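Capsule biosynthesis protein capD (Bacillus anthracis, PDB 3G9K) cleaves the poly-gamma-D-glutamate capsule of the anthrax bacillus and, as a transpeptidase, joins it by an amide bond to meso-diaminopimelic acid in peptidoglycan. Local coordinates at the interface of chains A and B. Sequence-based numbering; all coordinates share one arbitrary frame. Chains: chain A, Capsule biosynthesis protein capD; chain B, Capsule biosynthesis protein capD.

Contact 1: the interface of chains A and B. Residues chain A 60-61, 144-145, 148, 151-152, 157, 160; chain B 23-27, 34.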
# COMPACT_ATOMS: atom_id res chain seq x y z
N LEU A 60 6.57 -6.57 -9.52
CA LEU A 60 6.42 -7.90 -8.92
C LEU A 60 7.11 -8.11 -7.58
O LEU A 60 6.68 -8.98 -6.78
CB LEU A 60 6.89 -8.93 -9.94
CG LEU A 60 8.37 -8.87 -10.32
CD1 LEU A 60 9.09 -10.07 -9.60
CD2 LEU A 60 8.61 -8.91 -11.82
N HIS A 61 8.12 -7.29 -7.31
CA HIS A 61 8.81 -7.33 -6.01
C HIS A 61 7.92 -6.88 -4.91
O HIS A 61 8.11 -7.30 -3.77
CB HIS A 61 10.07 -6.46 -6.01
CG HIS A 61 9.88 -5.07 -6.53
ND1 HIS A 61 9.78 -4.78 -7.88
CD2 HIS A 61 9.76 -3.89 -5.89
CE1 HIS A 61 9.63 -3.48 -8.04
NE2 HIS A 61 9.64 -2.91 -6.85
N ARG A 144 16.29 -3.91 -6.66
CA ARG A 144 15.59 -4.84 -5.81
C ARG A 144 16.07 -6.28 -5.96
O ARG A 144 16.25 -6.98 -4.95
CB ARG A 144 14.09 -4.77 -6.10
CG ARG A 144 13.43 -3.61 -5.39
CD ARG A 144 13.13 -3.99 -3.98
NE ARG A 144 13.19 -2.84 -3.09
CZ ARG A 144 14.29 -2.39 -2.50
NH1 ARG A 144 15.46 -2.99 -2.67
NH2 ARG A 144 14.21 -1.32 -1.72
N LEU A 145 16.24 -6.71 -7.20
CA LEU A 145 16.73 -8.05 -7.48
C LEU A 145 18.17 -8.21 -6.96
O LEU A 145 18.51 -9.22 -6.32
CB LEU A 145 16.68 -8.35 -8.97
CG LEU A 145 15.29 -8.70 -9.53
CD1 LEU A 145 15.28 -8.66 -11.02
CD2 LEU A 145 14.91 -10.10 -9.04
N ALA A 148 18.16 -8.51 -3.25
CA ALA A 148 17.49 -9.73 -2.80
C ALA A 148 18.27 -11.00 -3.15
O ALA A 148 17.98 -12.07 -2.62
CB ALA A 148 16.04 -9.81 -3.37
N ARG A 151 19.20 -13.67 -0.54
CA ARG A 151 18.08 -14.32 0.09
C ARG A 151 17.29 -15.24 -0.89
O ARG A 151 16.78 -16.27 -0.46
CB ARG A 151 17.16 -13.28 0.70
CG ARG A 151 16.14 -13.81 1.64
CD ARG A 151 15.46 -12.68 2.40
NE ARG A 151 15.03 -11.62 1.49
CZ ARG A 151 13.87 -11.61 0.82
NH1 ARG A 151 13.00 -12.59 0.98
NH2 ARG A 151 13.59 -10.60 0.01
N ILE A 152 17.23 -14.93 -2.19
CA ILE A 152 16.21 -15.58 -3.05
C ILE A 152 16.72 -16.34 -4.25
O ILE A 152 15.99 -17.16 -4.79
CB ILE A 152 15.14 -14.56 -3.55
CG1 ILE A 152 15.65 -13.66 -4.68
CG2 ILE A 152 14.68 -13.70 -2.40
CD1 ILE A 152 14.55 -12.73 -5.23
N LEU A 157 14.88 -19.14 -10.80
CA LEU A 157 14.73 -17.70 -11.01
C LEU A 157 15.54 -17.17 -12.21
O LEU A 157 15.89 -15.98 -12.28
CB LEU A 157 15.09 -16.98 -9.70
CG LEU A 157 13.95 -16.61 -8.77
CD1 LEU A 157 12.77 -17.57 -8.76
CD2 LEU A 157 14.44 -16.27 -7.36
N PHE A 160 14.81 -13.69 -14.04
CA PHE A 160 15.11 -12.48 -13.29
C PHE A 160 16.60 -12.23 -13.13
O PHE A 160 17.00 -11.12 -12.78
CB PHE A 160 14.50 -12.56 -11.90
CG PHE A 160 13.03 -12.81 -11.92
CD1 PHE A 160 12.15 -11.81 -12.31
CD2 PHE A 160 12.52 -14.04 -11.54
CE1 PHE A 160 10.78 -12.03 -12.32
CE2 PHE A 160 11.16 -14.28 -11.55
CZ PHE A 160 10.28 -13.25 -11.91
N PHE B 23 10.11 -7.66 0.20
CA PHE B 23 10.24 -7.63 -1.23
C PHE B 23 10.39 -9.06 -1.73
O PHE B 23 11.07 -9.85 -1.09
CB PHE B 23 11.42 -6.76 -1.63
CG PHE B 23 11.16 -5.27 -1.39
CD1 PHE B 23 10.07 -4.64 -2.00
CD2 PHE B 23 11.96 -4.51 -0.56
CE1 PHE B 23 9.81 -3.29 -1.79
CE2 PHE B 23 11.71 -3.16 -0.34
CZ PHE B 23 10.63 -2.55 -0.94
N PHE B 24 9.73 -9.39 -2.85
CA PHE B 24 9.52 -10.78 -3.28
C PHE B 24 9.09 -11.75 -2.18
O PHE B 24 9.45 -12.93 -2.23
CB PHE B 24 10.81 -11.36 -3.86
CG PHE B 24 11.52 -10.43 -4.75
CD1 PHE B 24 12.48 -9.55 -4.25
CD2 PHE B 24 11.22 -10.39 -6.08
CE1 PHE B 24 13.14 -8.69 -5.08
CE2 PHE B 24 11.88 -9.53 -6.93
CZ PHE B 24 12.85 -8.67 -6.41
N GLY B 25 8.30 -11.30 -1.20
CA GLY B 25 7.88 -12.17 -0.12
C GLY B 25 8.99 -13.00 0.52
O GLY B 25 10.07 -12.48 0.83
N THR B 26 8.73 -14.29 0.70
CA THR B 26 9.75 -15.26 1.08
C THR B 26 10.77 -15.50 0.00
O THR B 26 11.84 -16.05 0.28
CB THR B 26 9.12 -16.63 1.37
OG1 THR B 26 8.52 -17.13 0.18
CG2 THR B 26 8.08 -16.51 2.41
N GLY B 27 10.45 -15.10 -1.22
CA GLY B 27 11.29 -15.40 -2.38
C GLY B 27 11.00 -16.75 -2.96
O GLY B 27 11.48 -17.10 -4.03
N PHE B 34 5.78 -15.04 -6.87
CA PHE B 34 6.43 -15.07 -5.59
C PHE B 34 5.40 -15.20 -4.46
O PHE B 34 4.37 -14.55 -4.49
CB PHE B 34 7.31 -13.81 -5.41
CG PHE B 34 8.60 -13.86 -6.20
CD1 PHE B 34 9.64 -14.70 -5.82
CD2 PHE B 34 8.79 -13.09 -7.32
CE1 PHE B 34 10.81 -14.80 -6.57
CE2 PHE B 34 9.97 -13.15 -8.06
CZ PHE B 34 10.99 -14.00 -7.66
O HOH W 1 13.78 -18.40 -4.14
O HOH W 2 12.93 -14.88 2.74
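The ring of B:Phe24 lies between two aliphatic groups of chain A, one over each face. One face takes the methylene CB of A:His61, 3.8 Å from the centroid, and the other takes the CD1 methyl of A:Ile152, whose side chain crosses it at about a right angle. At the far tip the CD2 methyl of A:Leu145 lies 3.6 Å from B:Phe24 CZ, so a large flat side chain suits the slot. B:Phe23 meets helix 139-152 differently: A:Arg144 crosses it obliquely, bent at chi2 and chi3, and sets NE over the ring centre, 3.2 Å from the centroid, with the guanidinium turned 30° from the ring, a cation-pi contact. B:Phe34 ends tip to tip with A:Phe160 and A:Leu157, while the A:Leu60 side chain crosses B:Phe34 obliquely, its CD1 methyl 3.6 Å from B:Phe34 CE2.

Hydrogen bonds to backbone groups hold the B:23-27 loop. B:Phe24 N gives one of 2.8 Å to a lone pair of A:His61 O. A:Arg151, bent at chi3, sends NH2 to B:Phe23 O (2.8 Å) and NH1 to B:Gly25 O (2.9 Å), two carbonyls that one forked guanidinium can serve. The site anchors this loop, which contributes B:Phe23 to the glutamate pocket, against the large chain.

Contact 2: the interface of chains A and B. Residues chain A 21-24, 35; chain B 5-7, 152, 161, 173-176.
Backbone hydrogen bonds dominate. Strand 22-25 of chain A runs antiparallel between strand 2-7 and strand 172-175 of chain B. Toward the first, A:Gly22 pairs with B:Ile7 through both N and O, and A:Ser24 pairs with B:Val5 in the same way; A:Ser24 N reaches B:Val5 O at 2.8 Å, nearly along the C=O axis. Toward the second, A:Val23 and B:Lys174 exchange two bonds, with B:Lys174 N 2.9 Å from A:Val23 O. Just before the strand begins, the pairing loosens into weak bonds between A:Tyr21 and B:Asn176. Within chain B, B:Ser175 OG donates a hydrogen bond to B:Ile161 O.

A ring contact takes over at A:Tyr21. It holds CG in the crowded position between backbone N and carbonyl carbon (chi1 55°), and B:Asn176 lays its CB over one face of the ring, 3.6 Å from the centroid. The amide is turned 37° from the ring, and A:Met35 SE lies at the ring's edge.

Apolar contacts pack the sheet. A:Gly22 lacks a side chain, which may allow B:Leu152 CD1 to lie 4.0 Å from A:Gly22 CA. B:Ile161 CD1 touches A:Tyr21 CA at 3.4 Å. From helix 28-39 A:Met35, modelled as selenomethionine and bent at chi2 and chi3, curls its methyl CE to 3.6 Å from B:Ser175 CA, a place suited to methionine's flexible, unbranched chain.

A strand of the large chain is thus inserted into a sheet between the N-terminal strand 2-7 and the near-C-terminal strand 172-175 of the small chain.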
# COMPACT_ATOMS: atom_id res chain seq x y z
N TYR A 21 -11.26 12.21 -13.97
CA TYR A 21 -10.69 10.98 -13.40
C TYR A 21 -9.15 11.03 -13.34
O TYR A 21 -8.52 11.83 -14.01
CB TYR A 21 -11.12 9.77 -14.20
CG TYR A 21 -10.82 9.84 -15.69
CD1 TYR A 21 -11.79 10.29 -16.60
CD2 TYR A 21 -9.58 9.44 -16.19
CE1 TYR A 21 -11.51 10.36 -17.97
CE2 TYR A 21 -9.30 9.52 -17.55
CZ TYR A 21 -10.28 9.97 -18.43
OH TYR A 21 -10.01 10.05 -19.78
N GLY A 22 -8.58 10.13 -12.53
CA GLY A 22 -7.19 10.19 -12.18
C GLY A 22 -6.72 8.86 -11.59
O GLY A 22 -7.52 8.12 -11.03
N VAL A 23 -5.44 8.60 -11.76
CA VAL A 23 -4.73 7.46 -11.16
C VAL A 23 -3.39 7.92 -10.59
O VAL A 23 -2.64 8.66 -11.25
CB VAL A 23 -4.44 6.36 -12.23
CG1 VAL A 23 -3.76 5.12 -11.60
CG2 VAL A 23 -5.72 5.98 -12.98
N SER A 24 -3.04 7.42 -9.41
CA SER A 24 -1.71 7.67 -8.82
C SER A 24 -1.17 6.32 -8.38
O SER A 24 -1.82 5.66 -7.59
CB SER A 24 -1.79 8.65 -7.65
OG SER A 24 -0.53 8.84 -7.03
N MSE A 35 -5.62 4.57 -16.35
CA MSE A 35 -6.16 5.69 -17.14
C MSE A 35 -6.92 5.20 -18.38
O MSE A 35 -7.97 5.76 -18.71
CB MSE A 35 -5.03 6.64 -17.58
CG MSE A 35 -4.47 7.53 -16.47
SE MSE A 35 -5.77 8.68 -15.63
CE MSE A 35 -5.87 10.12 -16.95
N VAL B 5 -4.09 5.04 -5.81
CA VAL B 5 -5.33 5.80 -5.62
C VAL B 5 -5.93 6.07 -6.99
O VAL B 5 -5.19 6.40 -7.94
CB VAL B 5 -5.06 7.13 -4.90
CG1 VAL B 5 -6.41 7.82 -4.52
CG2 VAL B 5 -4.15 6.87 -3.67
N ILE B 6 -7.23 5.87 -7.08
CA ILE B 6 -8.00 6.12 -8.31
C ILE B 6 -9.22 6.96 -7.97
O ILE B 6 -9.83 6.72 -6.97
CB ILE B 6 -8.46 4.84 -8.92
CG1 ILE B 6 -7.26 3.94 -9.16
CG2 ILE B 6 -9.21 5.12 -10.28
CD1 ILE B 6 -7.64 2.57 -9.66
N ILE B 7 -9.53 7.94 -8.82
CA ILE B 7 -10.83 8.64 -8.71
C ILE B 7 -11.48 8.64 -10.07
O ILE B 7 -10.81 8.89 -11.07
CB ILE B 7 -10.68 10.08 -8.22
CG1 ILE B 7 -9.90 10.10 -6.89
CG2 ILE B 7 -12.06 10.72 -8.12
CD1 ILE B 7 -9.74 11.50 -6.29
N LEU B 152 -4.29 11.20 -4.73
CA LEU B 152 -5.05 12.08 -5.64
C LEU B 152 -5.86 13.04 -4.79
O LEU B 152 -6.25 12.71 -3.69
CB LEU B 152 -5.95 11.29 -6.61
CG LEU B 152 -5.29 10.38 -7.62
CD1 LEU B 152 -6.41 9.53 -8.29
CD2 LEU B 152 -4.46 11.11 -8.70
N ILE B 161 -8.98 17.22 -10.79
CA ILE B 161 -8.21 16.21 -10.06
C ILE B 161 -6.73 16.47 -10.26
O ILE B 161 -6.24 16.61 -11.40
CB ILE B 161 -8.57 14.76 -10.52
CG1 ILE B 161 -9.98 14.40 -10.10
CG2 ILE B 161 -7.56 13.73 -9.97
CD1 ILE B 161 -10.45 13.06 -10.67
N TRP B 173 1.52 10.20 -11.28
CA TRP B 173 0.09 10.28 -11.36
C TRP B 173 -0.32 10.99 -12.65
O TRP B 173 0.49 11.71 -13.27
CB TRP B 173 -0.46 11.02 -10.15
CG TRP B 173 -0.09 12.45 -10.20
CD1 TRP B 173 1.07 13.01 -9.79
CD2 TRP B 173 -0.90 13.53 -10.75
NE1 TRP B 173 1.05 14.39 -10.02
CE2 TRP B 173 -0.13 14.72 -10.63
CE3 TRP B 173 -2.19 13.59 -11.33
CZ2 TRP B 173 -0.60 15.97 -11.05
CZ3 TRP B 173 -2.66 14.83 -11.77
CH2 TRP B 173 -1.86 16.00 -11.64
N LYS B 174 -1.59 10.78 -13.00
CA LYS B 174 -2.19 11.37 -14.19
C LYS B 174 -3.65 11.63 -13.93
O LYS B 174 -4.30 10.98 -13.07
CB LYS B 174 -2.01 10.44 -15.41
CG LYS B 174 -0.64 10.56 -16.07
CD LYS B 174 -0.63 9.93 -17.44
CE LYS B 174 0.77 9.95 -18.07
NZ LYS B 174 1.46 11.26 -17.91
N SER B 175 -4.15 12.66 -14.61
CA SER B 175 -5.57 12.90 -14.65
C SER B 175 -5.95 13.36 -16.03
O SER B 175 -5.08 13.56 -16.88
CB SER B 175 -6.02 13.90 -13.59
OG SER B 175 -5.58 15.21 -13.88
N ASN B 176 -7.25 13.46 -16.27
CA ASN B 176 -7.71 13.62 -17.64
C ASN B 176 -7.56 15.03 -18.17
O ASN B 176 -7.83 15.99 -17.45
CB ASN B 176 -9.12 13.08 -17.81
CG ASN B 176 -10.15 13.86 -17.05
OD1 ASN B 176 -9.89 14.42 -15.98
ND2 ASN B 176 -11.36 13.89 -17.61

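Contact 3: the interface of chains A and B. Residues chain A 83, 85-89, 99-100, 239; chain B 38, 52-56.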
# COMPACT_ATOMS: atom_id res chain seq x y z
N ASP A 83 -10.95 -6.58 2.93
CA ASP A 83 -9.77 -7.18 3.50
C ASP A 83 -9.46 -8.50 2.78
O ASP A 83 -10.14 -9.52 2.99
CB ASP A 83 -10.02 -7.43 5.00
CG ASP A 83 -8.79 -8.03 5.72
OD1 ASP A 83 -7.88 -8.57 5.04
OD2 ASP A 83 -8.69 -7.92 6.96
N ARG A 85 -6.18 -9.82 2.96
CA ARG A 85 -4.94 -10.15 3.53
C ARG A 85 -4.85 -11.67 3.63
O ARG A 85 -5.88 -12.34 3.82
CB ARG A 85 -4.86 -9.49 4.90
CG ARG A 85 -3.53 -9.55 5.54
CD ARG A 85 -3.39 -8.44 6.60
NE ARG A 85 -2.16 -8.61 7.36
CZ ARG A 85 -0.95 -8.34 6.89
NH1 ARG A 85 -0.76 -7.90 5.65
NH2 ARG A 85 0.10 -8.51 7.68
N GLU A 86 -3.64 -12.19 3.54
CA GLU A 86 -3.40 -13.63 3.65
C GLU A 86 -3.82 -14.15 5.02
O GLU A 86 -3.83 -13.43 6.00
CB GLU A 86 -1.94 -14.00 3.39
CG GLU A 86 -1.37 -13.43 2.15
CD GLU A 86 -0.63 -12.11 2.37
OE1 GLU A 86 -1.03 -11.26 3.22
OE2 GLU A 86 0.36 -11.93 1.63
N THR A 87 -4.19 -15.43 5.07
CA THR A 87 -4.60 -16.07 6.31
C THR A 87 -3.62 -17.20 6.68
O THR A 87 -2.99 -17.83 5.81
CB THR A 87 -6.08 -16.54 6.22
OG1 THR A 87 -6.24 -17.30 5.01
CG2 THR A 87 -7.03 -15.32 6.19
N THR A 88 -3.44 -17.41 7.97
CA THR A 88 -2.46 -18.36 8.43
C THR A 88 -2.95 -19.80 8.14
O THR A 88 -4.13 -20.11 8.38
CB THR A 88 -2.12 -18.18 9.97
OG1 THR A 88 -1.70 -16.84 10.23
CG2 THR A 88 -0.99 -19.05 10.38
N PRO A 89 -2.05 -20.66 7.63
CA PRO A 89 -2.40 -22.05 7.42
C PRO A 89 -2.35 -22.81 8.75
O PRO A 89 -1.97 -22.25 9.78
CB PRO A 89 -1.32 -22.54 6.48
CG PRO A 89 -0.14 -21.73 6.83
CD PRO A 89 -0.64 -20.42 7.33
N ILE A 99 4.43 -18.73 5.29
CA ILE A 99 3.69 -18.24 4.10
C ILE A 99 2.20 -18.34 4.40
O ILE A 99 1.75 -19.36 4.93
CB ILE A 99 4.05 -19.05 2.85
CG1 ILE A 99 5.53 -18.93 2.55
CG2 ILE A 99 3.18 -18.63 1.63
CD1 ILE A 99 6.07 -19.83 1.46
N GLY A 100 1.46 -17.27 4.11
CA GLY A 100 0.02 -17.19 4.42
C GLY A 100 -0.75 -17.61 3.19
O GLY A 100 -0.18 -17.63 2.10
N PRO A 239 -7.57 -5.78 11.00
CA PRO A 239 -6.17 -5.78 11.49
C PRO A 239 -5.24 -4.73 10.83
O PRO A 239 -4.05 -4.68 11.16
CB PRO A 239 -5.70 -7.18 11.12
CG PRO A 239 -6.36 -7.42 9.81
CD PRO A 239 -7.76 -6.77 9.93
N GLN B 38 4.48 -14.17 5.89
CA GLN B 38 3.45 -13.71 6.78
C GLN B 38 4.13 -13.36 8.10
O GLN B 38 4.81 -14.19 8.67
CB GLN B 38 2.38 -14.79 6.98
CG GLN B 38 1.11 -14.26 7.64
CD GLN B 38 0.04 -15.31 7.79
OE1 GLN B 38 0.24 -16.45 7.38
NE2 GLN B 38 -1.08 -14.95 8.40
N PRO B 52 -4.62 -20.60 12.85
CA PRO B 52 -5.41 -21.01 11.68
C PRO B 52 -5.72 -19.77 10.80
O PRO B 52 -4.85 -18.89 10.69
CB PRO B 52 -6.66 -21.65 12.31
CG PRO B 52 -6.37 -21.83 13.80
CD PRO B 52 -4.98 -21.35 14.07
N GLY B 53 -6.91 -19.69 10.18
CA GLY B 53 -7.26 -18.57 9.28
C GLY B 53 -7.26 -17.15 9.86
O GLY B 53 -8.16 -16.35 9.61
N LYS B 54 -6.23 -16.85 10.63
CA LYS B 54 -6.07 -15.56 11.25
C LYS B 54 -5.28 -14.67 10.30
O LYS B 54 -4.39 -15.14 9.60
CB LYS B 54 -5.32 -15.73 12.57
CG LYS B 54 -5.43 -14.58 13.56
CD LYS B 54 -5.05 -15.04 14.98
CE LYS B 54 -6.08 -14.62 16.03
NZ LYS B 54 -6.20 -15.65 17.10
N ARG B 55 -5.57 -13.38 10.33
CA ARG B 55 -4.75 -12.38 9.66
C ARG B 55 -3.87 -11.70 10.68
O ARG B 55 -4.32 -11.36 11.77
CB ARG B 55 -5.64 -11.31 9.05
CG ARG B 55 -6.53 -11.80 7.97
CD ARG B 55 -7.74 -10.89 7.83
NE ARG B 55 -8.33 -10.99 6.50
CZ ARG B 55 -9.04 -12.02 6.07
NH1 ARG B 55 -9.24 -13.07 6.85
NH2 ARG B 55 -9.54 -12.00 4.84
N SER B 56 -2.62 -11.46 10.33
CA SER B 56 -1.72 -10.74 11.23
C SER B 56 -1.94 -9.22 11.16
O SER B 56 -2.53 -8.70 10.21
CB SER B 56 -0.27 -11.09 10.91
OG SER B 56 0.10 -10.51 9.69
O HOH W 3 -2.02 -11.93 7.59
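A:Asp83 OD1, a carboxylate oxygen, accepts two hydrogen bonds: B:Arg55 NE at 2.9 Å, which is also a salt bridge, and the backbone N of A:Arg85 at 3.0 Å. The second, from its own chain, comes nearly along the C-O axis and steadies the carboxylate. B:Arg55 arrives tip to tip, extended from CG to NE, its guanidinium turned 87° from the carboxylate, and NE meets OD1 from above the carboxylate plane, while NH2 reaches the backbone A:Asp83 O at 3.1 Å. Arginine suits this side-on grip because NE and NH2 donate together.

A:Arg85 answers in the opposite direction. With CG anti to its backbone N (chi1 -170°), it offers NE to B:Ser56 O (2.9 Å) and NH2 to B:Ser56 OG (2.8 Å). B:Lys54 O takes both the N and the OG1 of A:Thr88. That hydroxyl also receives B:Gln38 NE2 at 2.7 Å, over a strongly bent bond of 117° at H; threonine suits the place because its hydroxyl can donate and accept. A water joins A:Glu86 O to B:Ser56 N, 2.8 Å from each.

Here the loop A:85-89, which follows strand 79-83, lies against the B:52-56 loop segment and B:Gln38, joining irregular stretches of the two chains.

Contact 1 and contact 3 lie about 20 Å apart between the centres of their C-alpha atoms; contact 2 is about 29 Å from contact 1 and 31 Å from contact 3. They share no residue, though B:Phe34 of contact 1 and B:Gln38 of contact 3 are close in sequence. Loop-on-helix packing, strand pairing and loop-to-loop polar bonding thus join the chains at separate places. Because both chains arise from one precursor, such distributed contacts fit a unit that stays together after cleavage. Contact 2 is centred about 18 Å from the nucleophile B:Thr1, which directly precedes the strand 2-7 that contact 2 engages.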